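PDB 2J43: spydx from Streptococcus pyogenes, which binds alpha-glucans such as host lung glycogen through tandem family 41 carbohydrate-binding modules of a cell-wall-anchored virulence factor that is probably a pullulanase. Local coordinates for residues A[11-16]-A[99-104]; A[49-54]-A[106-111]; A[116-121]-A[126-131]; A[147-152]-A[172-177]. All coordinates share one frame; numbering follows the deposited sequence. Where two conformers were deposited one is given.

Contact 1 (A[11-16]-A[99-104]); sequences TLPAGE and ENYHAH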
# COMPACT_ATOMS: atom_id res chain seq x y z
N THR A 11 4.37 -13.33 7.46
CA THR A 11 4.84 -14.51 8.20
C THR A 11 3.90 -14.88 9.34
O THR A 11 3.73 -14.08 10.27
CB THR A 11 6.20 -14.23 8.84
OG1 THR A 11 7.13 -13.69 7.87
CG2 THR A 11 6.85 -15.52 9.30
N LEU A 12 3.42 -16.11 9.33
CA LEU A 12 2.57 -16.57 10.40
C LEU A 12 3.41 -17.14 11.52
O LEU A 12 4.60 -17.39 11.29
CB LEU A 12 1.62 -17.64 9.84
CG LEU A 12 0.69 -17.14 8.71
CD1 LEU A 12 -0.16 -18.30 8.20
CD2 LEU A 12 -0.17 -16.01 9.16
N PRO A 13 2.81 -17.30 12.71
CA PRO A 13 3.57 -17.76 13.89
C PRO A 13 4.40 -19.02 13.59
O PRO A 13 3.89 -20.01 13.06
CB PRO A 13 2.48 -17.96 14.92
CG PRO A 13 1.43 -16.90 14.52
CD PRO A 13 1.41 -16.98 13.05
N ALA A 14 5.67 -18.98 14.00
CA ALA A 14 6.65 -20.01 13.70
C ALA A 14 6.21 -21.38 14.17
O ALA A 14 5.85 -21.56 15.34
CB ALA A 14 7.99 -19.69 14.38
N GLY A 15 6.29 -22.35 13.27
CA GLY A 15 6.02 -23.73 13.60
C GLY A 15 4.58 -24.13 13.84
O GLY A 15 4.33 -25.26 14.19
N GLU A 16 3.63 -23.22 13.63
CA GLU A 16 2.25 -23.54 13.85
C GLU A 16 1.61 -23.94 12.50
O GLU A 16 1.85 -23.29 11.47
CB GLU A 16 1.50 -22.29 14.38
CG GLU A 16 1.79 -21.98 15.82
CD GLU A 16 1.00 -22.81 16.81
OE1 GLU A 16 0.24 -23.73 16.43
OE2 GLU A 16 1.20 -22.56 17.98
N GLU A 99 6.04 -8.80 9.09
CA GLU A 99 6.43 -9.78 10.11
C GLU A 99 6.45 -9.24 11.54
O GLU A 99 6.47 -10.01 12.48
CB GLU A 99 7.80 -10.37 9.76
CG GLU A 99 8.96 -9.43 9.99
CD GLU A 99 9.30 -8.54 8.81
OE1 GLU A 99 8.52 -8.42 7.83
OE2 GLU A 99 10.39 -7.93 8.89
N ASN A 100 6.46 -7.91 11.68
CA ASN A 100 6.30 -7.27 12.99
C ASN A 100 4.88 -6.74 13.24
O ASN A 100 4.66 -5.91 14.15
CB ASN A 100 7.27 -6.10 13.11
CG ASN A 100 8.72 -6.50 12.93
OD1 ASN A 100 9.45 -5.83 12.21
ND2 ASN A 100 9.13 -7.58 13.55
N TYR A 101 3.91 -7.18 12.43
CA TYR A 101 2.50 -6.81 12.59
C TYR A 101 2.26 -5.32 12.38
O TYR A 101 1.29 -4.77 12.88
CB TYR A 101 1.92 -7.33 13.94
CG TYR A 101 1.82 -8.82 13.97
CD1 TYR A 101 0.80 -9.49 13.32
CD2 TYR A 101 2.80 -9.59 14.63
CE1 TYR A 101 0.73 -10.83 13.30
CE2 TYR A 101 2.74 -10.97 14.63
CZ TYR A 101 1.69 -11.59 13.97
OH TYR A 101 1.62 -12.95 13.93
N HIS A 102 3.11 -4.69 11.59
CA HIS A 102 2.87 -3.32 11.14
C HIS A 102 2.02 -3.38 9.87
O HIS A 102 2.31 -4.16 8.97
CB HIS A 102 4.19 -2.58 10.90
CG HIS A 102 5.04 -2.43 12.14
ND1 HIS A 102 4.57 -1.90 13.32
CD2 HIS A 102 6.36 -2.69 12.34
CE1 HIS A 102 5.56 -1.86 14.21
NE2 HIS A 102 6.64 -2.35 13.64
N ALA A 103 0.97 -2.55 9.80
CA ALA A 103 0.05 -2.56 8.69
C ALA A 103 0.38 -1.52 7.65
O ALA A 103 0.88 -0.43 7.97
CB ALA A 103 -1.37 -2.39 9.18
N HIS A 104 0.09 -1.85 6.40
CA HIS A 104 0.39 -0.98 5.25
C HIS A 104 -0.77 -0.98 4.31
O HIS A 104 -1.40 -2.03 4.09
CB HIS A 104 1.67 -1.50 4.55
CG HIS A 104 2.84 -1.60 5.46
ND1 HIS A 104 3.17 -2.76 6.13
CD2 HIS A 104 3.78 -0.68 5.80
CE1 HIS A 104 4.28 -2.56 6.82
NE2 HIS A 104 4.66 -1.30 6.65
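T11 and E99 bring the two backbones closest, their CA atoms 5.3 Å apart; from there the segments part, 11-16 running into a type II beta turn from P13 to E16 and 99-104 curling through a loop into strand 103-104. Both belong to the first of the two family 41 carbohydrate-binding modules, a beta-sandwich-like domain, and lie at its surface: 11-16 in the loop that joins strand 4-9 to strand 21-27, and residues 99-104 in the connection that leads from strand 94-97 to its antiparallel neighbour 103-104. The turn is closed by E16 N bonding to P13 O at 3.3 Å, and G15 takes the positive phi (73°) of its third position. Across the contact the touching is by van der Waals packing at two places. At the first, T11 OG1 lies 3.9 Å from E99 CB, the two side chains meeting at a slant; the methylene is what touches, because the E99 chain bends at chi2 (-89°) and carries its carboxylate away from 11-16. At the second, Y101 extends toward 11-16 with CG anti to its own carbonyl carbon (chi1 -68°), and its phenol crosses the P13 ring at about a right angle. Y101 itself has positive phi, consistent with the tight bend ahead of strand 103-104. Both P13 and Y101 also rest on I71 of strand 66-73, with Y69 beside the tyrosine, so the contact rests on an inner strand of the module's other sheet. The hydroxyl oxygen meets the proline at two neighbouring carbons: Y101 OH stands 4.0 Å from P13 CG and 4.1 Å from P13 CD.

Contact 2 (A[49-54]-A[106-111]); sequences DDYGYY and YRPLKE. Unlike the reference sequence in segment 106-111: E111 (reference Lys).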
# COMPACT_ATOMS: atom_id res chain seq x y z
N ASP A 49 0.24 -16.74 -1.39
CA ASP A 49 0.58 -15.84 -2.49
C ASP A 49 2.04 -15.41 -2.34
O ASP A 49 2.76 -15.89 -1.47
CB ASP A 49 -0.40 -14.66 -2.60
CG ASP A 49 -0.24 -13.64 -1.49
OD1 ASP A 49 0.55 -13.86 -0.56
OD2 ASP A 49 -0.87 -12.55 -1.55
N ASP A 50 2.49 -14.53 -3.23
CA ASP A 50 3.85 -14.11 -3.25
C ASP A 50 4.34 -13.45 -1.96
O ASP A 50 5.44 -13.73 -1.49
CB ASP A 50 4.08 -13.15 -4.42
CG ASP A 50 5.53 -12.95 -4.67
OD1 ASP A 50 6.17 -13.93 -5.11
OD2 ASP A 50 6.12 -11.89 -4.44
N TYR A 51 3.51 -12.61 -1.37
CA TYR A 51 3.89 -11.89 -0.14
C TYR A 51 3.94 -12.83 1.09
O TYR A 51 4.73 -12.67 2.00
CB TYR A 51 2.88 -10.72 0.08
CG TYR A 51 3.18 -9.81 1.25
CD1 TYR A 51 4.15 -8.82 1.17
CD2 TYR A 51 2.49 -9.94 2.45
CE1 TYR A 51 4.45 -7.98 2.24
CE2 TYR A 51 2.76 -9.11 3.52
CZ TYR A 51 3.74 -8.13 3.42
OH TYR A 51 4.07 -7.27 4.42
N GLY A 52 3.07 -13.82 1.07
CA GLY A 52 2.86 -14.67 2.22
C GLY A 52 1.57 -15.45 2.16
O GLY A 52 1.44 -16.39 1.33
N TYR A 53 0.67 -15.19 3.10
CA TYR A 53 -0.67 -15.75 3.04
C TYR A 53 -1.69 -14.64 3.03
O TYR A 53 -1.40 -13.52 3.50
CB TYR A 53 -0.96 -16.67 4.25
CG TYR A 53 -0.27 -18.00 4.16
CD1 TYR A 53 -0.95 -19.11 3.65
CD2 TYR A 53 1.04 -18.15 4.53
CE1 TYR A 53 -0.31 -20.35 3.56
CE2 TYR A 53 1.71 -19.38 4.42
CZ TYR A 53 1.02 -20.47 3.94
OH TYR A 53 1.66 -21.71 3.83
N TYR A 54 -2.85 -14.88 2.47
CA TYR A 54 -3.90 -13.90 2.61
C TYR A 54 -5.24 -14.56 2.94
O TYR A 54 -5.49 -15.73 2.62
CB TYR A 54 -4.03 -13.00 1.37
CG TYR A 54 -4.56 -13.72 0.12
CD1 TYR A 54 -5.89 -13.62 -0.24
CD2 TYR A 54 -3.73 -14.55 -0.62
CE1 TYR A 54 -6.39 -14.32 -1.37
CE2 TYR A 54 -4.21 -15.28 -1.74
CZ TYR A 54 -5.54 -15.14 -2.10
OH TYR A 54 -6.02 -15.85 -3.19
N TYR A 106 -0.62 -0.54 1.10
CA TYR A 106 -0.15 -1.06 -0.20
C TYR A 106 0.96 -2.06 0.14
O TYR A 106 1.40 -2.13 1.28
CB TYR A 106 0.37 0.09 -1.07
CG TYR A 106 1.43 0.92 -0.38
CD1 TYR A 106 2.75 0.48 -0.25
CD2 TYR A 106 1.11 2.18 0.16
CE1 TYR A 106 3.69 1.21 0.42
CE2 TYR A 106 2.07 2.95 0.82
CZ TYR A 106 3.37 2.47 0.93
OH TYR A 106 4.34 3.21 1.57
N ARG A 107 1.39 -2.85 -0.84
CA ARG A 107 2.46 -3.79 -0.61
C ARG A 107 3.81 -3.07 -0.43
O ARG A 107 4.26 -2.40 -1.36
CB ARG A 107 2.57 -4.73 -1.77
CG ARG A 107 3.63 -5.76 -1.56
CD ARG A 107 3.65 -6.73 -2.66
NE ARG A 107 4.68 -7.70 -2.45
CZ ARG A 107 4.78 -8.81 -3.16
NH1 ARG A 107 3.91 -9.09 -4.13
NH2 ARG A 107 5.76 -9.64 -2.91
N PRO A 108 4.47 -3.19 0.72
CA PRO A 108 5.76 -2.53 0.92
C PRO A 108 6.80 -3.10 -0.05
O PRO A 108 6.83 -4.30 -0.31
CB PRO A 108 6.12 -2.89 2.36
CG PRO A 108 4.82 -3.23 2.98
CD PRO A 108 4.01 -3.87 1.95
N LEU A 109 7.62 -2.24 -0.62
CA LEU A 109 8.62 -2.71 -1.55
C LEU A 109 10.01 -2.68 -0.91
O LEU A 109 10.16 -2.35 0.26
CB LEU A 109 8.51 -1.89 -2.83
CG LEU A 109 7.09 -1.85 -3.42
CD1 LEU A 109 7.04 -0.95 -4.64
CD2 LEU A 109 6.49 -3.25 -3.75
N LYS A 110 11.01 -3.09 -1.69
CA LYS A 110 12.41 -3.13 -1.29
C LYS A 110 12.91 -1.80 -0.69
O LYS A 110 12.56 -0.71 -1.14
CB LYS A 110 13.29 -3.54 -2.50
CG LYS A 110 12.96 -2.86 -3.86
CD LYS A 110 13.98 -3.20 -4.98
CE LYS A 110 13.37 -3.32 -6.40
NZ LYS A 110 12.89 -2.04 -7.02
N GLU A 111 13.74 -1.91 0.35
CA GLU A 111 14.32 -0.72 0.98
C GLU A 111 15.26 -0.01 0.01
O GLU A 111 15.86 -0.64 -0.84
CB GLU A 111 15.10 -1.11 2.25
CG GLU A 111 14.35 -0.76 3.53
CD GLU A 111 15.05 -1.25 4.79
OE1 GLU A 111 16.28 -1.01 4.94
OE2 GLU A 111 14.36 -1.86 5.64
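R107 and D50 form a salt bridge: R107 NH2 donates to D50 OD2 at 2.7 Å, with an almost straight N-H...O angle of 175°. The carboxylate oxygen lies in the guanidinium plane and accepts through its anti lone pair, the one turned away from OD1, while the two flat groups stand 50° apart; the salt bridge has one hydrogen bond, from NH2. The arginine gets there by stretching out, all its torsions from chi1 to chi3 near 180°, and slides past Y51 in the opposite direction. R107 NE comes within 3.8 Å of Y51 CD1, approaching the ring obliquely, and Y51 CB stands over one guanidinium face. Further along the ring, Y51 CE1 packs on P108 CD at 4.1 Å. Here the loop before strand 53-58 of the first carbohydrate-binding module meets 106-111, the linker that carries the chain from strand 103-104 into strand 113-119 of the second module. W96 backs the site, touching R107 and P108 and meeting the Y51 ring edge-to-face, while K10 makes a cation-pi contact with Y51. Behind D50 the turn is shaped by an Asx motif, G52 N donating to D49 OD1 at 3.0 Å. On the linker's other flank, Y106 OH bonds to H199 ND1 and L109 N to T200 OG1, both in the second module.

Contact 3 (A[116-121]-A[126-131]); sequences INYHNQ and DNLAVW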
# COMPACT_ATOMS: atom_id res chain seq x y z
N ILE A 116 6.93 5.67 -7.41
CA ILE A 116 6.01 6.74 -7.72
C ILE A 116 4.95 6.18 -8.64
O ILE A 116 5.23 5.79 -9.76
CB ILE A 116 6.76 7.90 -8.38
CG1 ILE A 116 7.79 8.47 -7.40
CG2 ILE A 116 5.73 8.93 -8.90
CD1 ILE A 116 8.75 9.53 -7.99
N ASN A 117 3.72 6.14 -8.16
CA ASN A 117 2.57 5.69 -8.92
C ASN A 117 1.82 6.91 -9.44
O ASN A 117 1.61 7.89 -8.68
CB ASN A 117 1.60 4.91 -8.00
CG ASN A 117 2.18 3.66 -7.46
OD1 ASN A 117 2.17 2.62 -8.15
ND2 ASN A 117 2.75 3.70 -6.22
N TYR A 118 1.44 6.90 -10.72
CA TYR A 118 0.74 8.03 -11.30
C TYR A 118 -0.47 7.51 -12.03
O TYR A 118 -0.29 6.69 -12.89
CB TYR A 118 1.61 8.80 -12.34
CG TYR A 118 0.81 9.91 -12.98
CD1 TYR A 118 0.50 11.06 -12.25
CD2 TYR A 118 0.35 9.82 -14.31
CE1 TYR A 118 -0.27 12.08 -12.80
CE2 TYR A 118 -0.40 10.86 -14.88
CZ TYR A 118 -0.72 11.97 -14.11
OH TYR A 118 -1.47 12.99 -14.66
N HIS A 119 -1.66 8.00 -11.68
CA HIS A 119 -2.92 7.61 -12.28
C HIS A 119 -3.55 8.84 -12.97
O HIS A 119 -3.47 9.95 -12.43
CB HIS A 119 -3.87 7.04 -11.20
CG HIS A 119 -5.08 6.34 -11.76
ND1 HIS A 119 -6.24 6.99 -12.09
CD2 HIS A 119 -5.30 5.02 -12.01
CE1 HIS A 119 -7.11 6.12 -12.58
NE2 HIS A 119 -6.57 4.92 -12.52
N ASN A 120 -4.13 8.62 -14.15
CA ASN A 120 -4.96 9.63 -14.79
C ASN A 120 -6.29 9.03 -15.24
O ASN A 120 -6.46 7.81 -15.21
CB ASN A 120 -4.22 10.40 -15.92
CG ASN A 120 -3.81 9.51 -17.09
OD1 ASN A 120 -4.32 8.39 -17.25
ND2 ASN A 120 -2.86 10.02 -17.95
N GLN A 121 -7.22 9.90 -15.65
CA GLN A 121 -8.60 9.48 -15.94
C GLN A 121 -8.69 8.68 -17.21
O GLN A 121 -9.45 7.71 -17.30
CB GLN A 121 -9.48 10.71 -16.10
CG GLN A 121 -9.56 11.57 -14.90
CD GLN A 121 -10.15 10.84 -13.72
OE1 GLN A 121 -9.45 10.55 -12.75
NE2 GLN A 121 -11.44 10.52 -13.80
N ASP A 126 1.34 6.97 -22.52
CA ASP A 126 2.37 7.08 -23.54
C ASP A 126 3.01 8.46 -23.47
O ASP A 126 2.33 9.48 -23.41
CB ASP A 126 1.82 6.89 -24.95
CG ASP A 126 1.58 5.44 -25.33
OD1 ASP A 126 2.03 4.52 -24.61
OD2 ASP A 126 0.96 5.17 -26.40
N ASN A 127 4.34 8.45 -23.51
CA ASN A 127 5.17 9.65 -23.55
C ASN A 127 5.10 10.53 -22.29
O ASN A 127 5.56 11.67 -22.28
CB ASN A 127 4.93 10.46 -24.80
CG ASN A 127 5.06 9.63 -26.08
OD1 ASN A 127 4.10 9.54 -26.86
ND2 ASN A 127 6.16 8.94 -26.23
N LEU A 128 4.53 10.00 -21.22
CA LEU A 128 4.62 10.68 -19.92
C LEU A 128 5.92 10.21 -19.25
O LEU A 128 6.34 9.07 -19.45
CB LEU A 128 3.41 10.33 -19.07
CG LEU A 128 2.06 10.79 -19.61
CD1 LEU A 128 0.96 10.59 -18.52
CD2 LEU A 128 2.02 12.20 -20.15
N ALA A 129 6.53 11.05 -18.42
CA ALA A 129 7.78 10.69 -17.76
C ALA A 129 7.83 11.35 -16.41
O ALA A 129 7.10 12.32 -16.16
CB ALA A 129 8.97 11.17 -18.57
N VAL A 130 8.74 10.90 -15.58
CA VAL A 130 8.92 11.44 -14.23
C VAL A 130 10.29 12.11 -14.17
O VAL A 130 11.30 11.47 -14.39
CB VAL A 130 8.84 10.36 -13.13
CG1 VAL A 130 8.84 11.08 -11.74
CG2 VAL A 130 7.61 9.50 -13.33
N TRP A 131 10.30 13.40 -13.84
CA TRP A 131 11.51 14.15 -13.54
C TRP A 131 11.80 14.01 -12.04
O TRP A 131 10.90 14.16 -11.25
CB TRP A 131 11.28 15.62 -13.87
CG TRP A 131 12.51 16.43 -13.80
CD1 TRP A 131 12.87 17.31 -12.80
CD2 TRP A 131 13.57 16.50 -14.78
NE1 TRP A 131 14.09 17.90 -13.09
CE2 TRP A 131 14.55 17.41 -14.29
CE3 TRP A 131 13.82 15.85 -16.00
CZ2 TRP A 131 15.73 17.67 -14.97
CZ3 TRP A 131 15.00 16.13 -16.67
CH2 TRP A 131 15.93 17.02 -16.15
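L128, V130 and I116 bury the most surface where strand 113-119 faces strand 128-134 across the interior of the second carbohydrate-binding module. The two segments run roughly antiparallel, 153° apart, yet even at I116 and V130 their CA atoms are 8.5 Å distant: this is side-chain packing across a beta-sandwich-like core, between strands that are not hydrogen-bonded neighbours. Alternate residues point inward from each, I116, Y118 and N120 against L128 and V130. I116 reaches across with the end of its longer branch, CD1 lying 4.1 Å from V130 CG1 as the two chains pass at a slant. V130 places that methyl by holding CG1 anti to its backbone N (chi1 -172°). F172 of strand 170-176 touches both I116 and V130, filling in beside the pair. L128 uses a single methyl for two neighbours. Its CD1 sits 3.9 Å from Y118 CE2, approaching the ring obliquely with the side chains nearly perpendicular. Y118 is held beyond this apolar contact by its hydroxyl, which bonds to the D206 carbonyl, while I174 packs against its ring. N120 comes to the same leucine from the opposite direction; its amide nitrogen donates to H124 O in the loop joining the segments, which, with a weak bond from G123 N to OD1, probably holds the amide in place. There N120 ND2 lies 3.9 Å from L128 CD1, the methyl that also meets Y118.

Contact 4 (A[147-152]-A[172-177]); sequences LDLSHK and FLILDK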
# COMPACT_ATOMS: atom_id res chain seq x y z
N LEU A 147 12.06 9.68 -16.43
CA LEU A 147 11.87 8.25 -16.38
C LEU A 147 10.53 7.90 -16.98
O LEU A 147 9.49 8.46 -16.61
CB LEU A 147 11.91 7.75 -14.92
CG LEU A 147 13.10 8.19 -14.06
CD1 LEU A 147 12.88 7.82 -12.61
CD2 LEU A 147 14.43 7.66 -14.59
N ASP A 148 10.52 6.95 -17.92
CA ASP A 148 9.27 6.51 -18.54
C ASP A 148 8.30 5.92 -17.50
O ASP A 148 8.72 5.22 -16.57
CB ASP A 148 9.51 5.41 -19.58
CG ASP A 148 10.29 5.86 -20.81
OD1 ASP A 148 10.25 7.03 -21.22
OD2 ASP A 148 10.97 5.06 -21.45
N LEU A 149 7.02 6.15 -17.72
CA LEU A 149 5.94 5.49 -16.99
C LEU A 149 5.39 4.30 -17.83
O LEU A 149 4.19 4.20 -18.12
CB LEU A 149 4.84 6.52 -16.71
CG LEU A 149 5.23 7.48 -15.55
CD1 LEU A 149 4.35 8.70 -15.54
CD2 LEU A 149 5.17 6.83 -14.20
N SER A 150 6.28 3.41 -18.23
CA SER A 150 5.89 2.25 -19.04
C SER A 150 5.35 1.10 -18.17
O SER A 150 4.61 0.23 -18.68
CB SER A 150 7.06 1.77 -19.90
OG SER A 150 8.18 1.50 -19.10
N HIS A 151 5.71 1.06 -16.88
CA HIS A 151 5.23 -0.05 -16.03
C HIS A 151 3.82 0.30 -15.59
O HIS A 151 3.56 1.45 -15.21
CB HIS A 151 6.12 -0.28 -14.81
CG HIS A 151 7.49 -0.80 -15.11
ND1 HIS A 151 8.56 0.01 -15.42
CD2 HIS A 151 7.96 -2.08 -15.17
CE1 HIS A 151 9.63 -0.73 -15.62
NE2 HIS A 151 9.30 -2.00 -15.48
N LYS A 152 2.92 -0.68 -15.66
CA LYS A 152 1.55 -0.51 -15.23
C LYS A 152 1.28 -1.39 -14.04
O LYS A 152 1.68 -2.57 -13.97
CB LYS A 152 0.54 -0.76 -16.36
CG LYS A 152 0.84 0.02 -17.67
CD LYS A 152 0.52 1.51 -17.53
CE LYS A 152 1.05 2.41 -18.66
NZ LYS A 152 2.17 1.85 -19.48
N PHE A 172 9.91 15.55 -7.39
CA PHE A 172 9.63 15.03 -8.71
C PHE A 172 8.50 15.79 -9.39
O PHE A 172 7.78 16.61 -8.81
CB PHE A 172 9.33 13.51 -8.64
CG PHE A 172 8.10 13.14 -7.87
CD1 PHE A 172 6.85 12.97 -8.51
CD2 PHE A 172 8.16 12.95 -6.52
CE1 PHE A 172 5.74 12.60 -7.77
CE2 PHE A 172 7.02 12.55 -5.81
CZ PHE A 172 5.84 12.39 -6.45
N LEU A 173 8.35 15.55 -10.69
CA LEU A 173 7.30 16.16 -11.45
C LEU A 173 6.86 15.22 -12.53
O LEU A 173 7.67 14.50 -13.07
CB LEU A 173 7.77 17.49 -12.06
CG LEU A 173 6.66 18.44 -12.50
CD1 LEU A 173 5.66 18.87 -11.43
CD2 LEU A 173 7.24 19.72 -13.18
N ILE A 174 5.58 15.20 -12.84
CA ILE A 174 5.12 14.36 -13.96
C ILE A 174 5.11 15.22 -15.22
O ILE A 174 4.47 16.31 -15.24
CB ILE A 174 3.73 13.79 -13.73
CG1 ILE A 174 3.60 13.10 -12.38
CG2 ILE A 174 3.34 12.81 -14.86
CD1 ILE A 174 4.59 11.95 -12.16
N LEU A 175 5.75 14.73 -16.27
CA LEU A 175 5.88 15.44 -17.55
C LEU A 175 5.12 14.78 -18.67
O LEU A 175 4.95 13.55 -18.68
CB LEU A 175 7.35 15.50 -17.96
CG LEU A 175 8.35 15.99 -16.92
CD1 LEU A 175 9.76 16.10 -17.55
CD2 LEU A 175 7.87 17.31 -16.33
N ASP A 176 4.66 15.59 -19.61
CA ASP A 176 4.11 15.08 -20.84
C ASP A 176 5.01 15.50 -21.99
O ASP A 176 5.00 16.63 -22.42
CB ASP A 176 2.68 15.60 -21.00
CG ASP A 176 2.01 15.07 -22.23
OD1 ASP A 176 2.71 14.46 -23.09
OD2 ASP A 176 0.77 15.25 -22.43
N LYS A 177 5.82 14.57 -22.46
CA LYS A 177 6.83 14.85 -23.50
C LYS A 177 6.24 15.11 -24.89
O LYS A 177 6.99 15.50 -25.78
CB LYS A 177 7.81 13.72 -23.59
CG LYS A 177 8.55 13.42 -22.28
CD LYS A 177 9.69 12.45 -22.43
CE LYS A 177 9.26 11.12 -23.06
NZ LYS A 177 10.38 10.15 -23.23
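L149 and I174 make the apolar part of the contact, D148 and K177 the charged part. In the first, L149 CD1 approaches I174 CG2 to 4.3 Å, a loose touch between buried side chains. Strands 147-153 and 170-176 both border strand 128-134 in the sheet of the second module, so the two residues meet across an intervening strand: L149 also leans on L128 and V130 of that strand, and I174 packs on Y118 of strand 113-119. The electrostatic part lies toward the surface, where D148 OD1 and K177 NZ face each other at 3.7 Å, a long ion pair between side chains that cross at about a right angle. The lysine bends at chi3 (-56°) to bring its ammonium across, and N145 OD1 adds a weak bond to it. Within 147-152, at the break in the strand, K152 NZ curls back over the backbone to donate weakly to S150 O at 3.0 Å and to L149 O at 3.4 Å. With the ion pair long and the aspartate built in two conformers, the charged contact is doubtful in detail and probably no more than a weak surface attraction, beside a buried leucine-isoleucine touch that is itself loose.

How the contacts relate
From the N terminus, contact 1 opens first, at 11-16, and closes at 99-104, bringing the loop after strand 4-9 to the loop before strand 103-104 of the first module. Contact 2 crosses it: 49-54 lies between the segments of contact 1, but its partner 106-111 follows them in the linker, so the first module is tied to its own exit. The two touch where L12 CD1 packs on Y53 CD2 at 3.9 Å. Contacts 3 and 4 follow in series within the second module. Contact 3 closes a short loop; contact 4 spans strand 156-162. Their centres lie 4 Å apart, joined through strand 128-134, which neighbours both strands of contact 4.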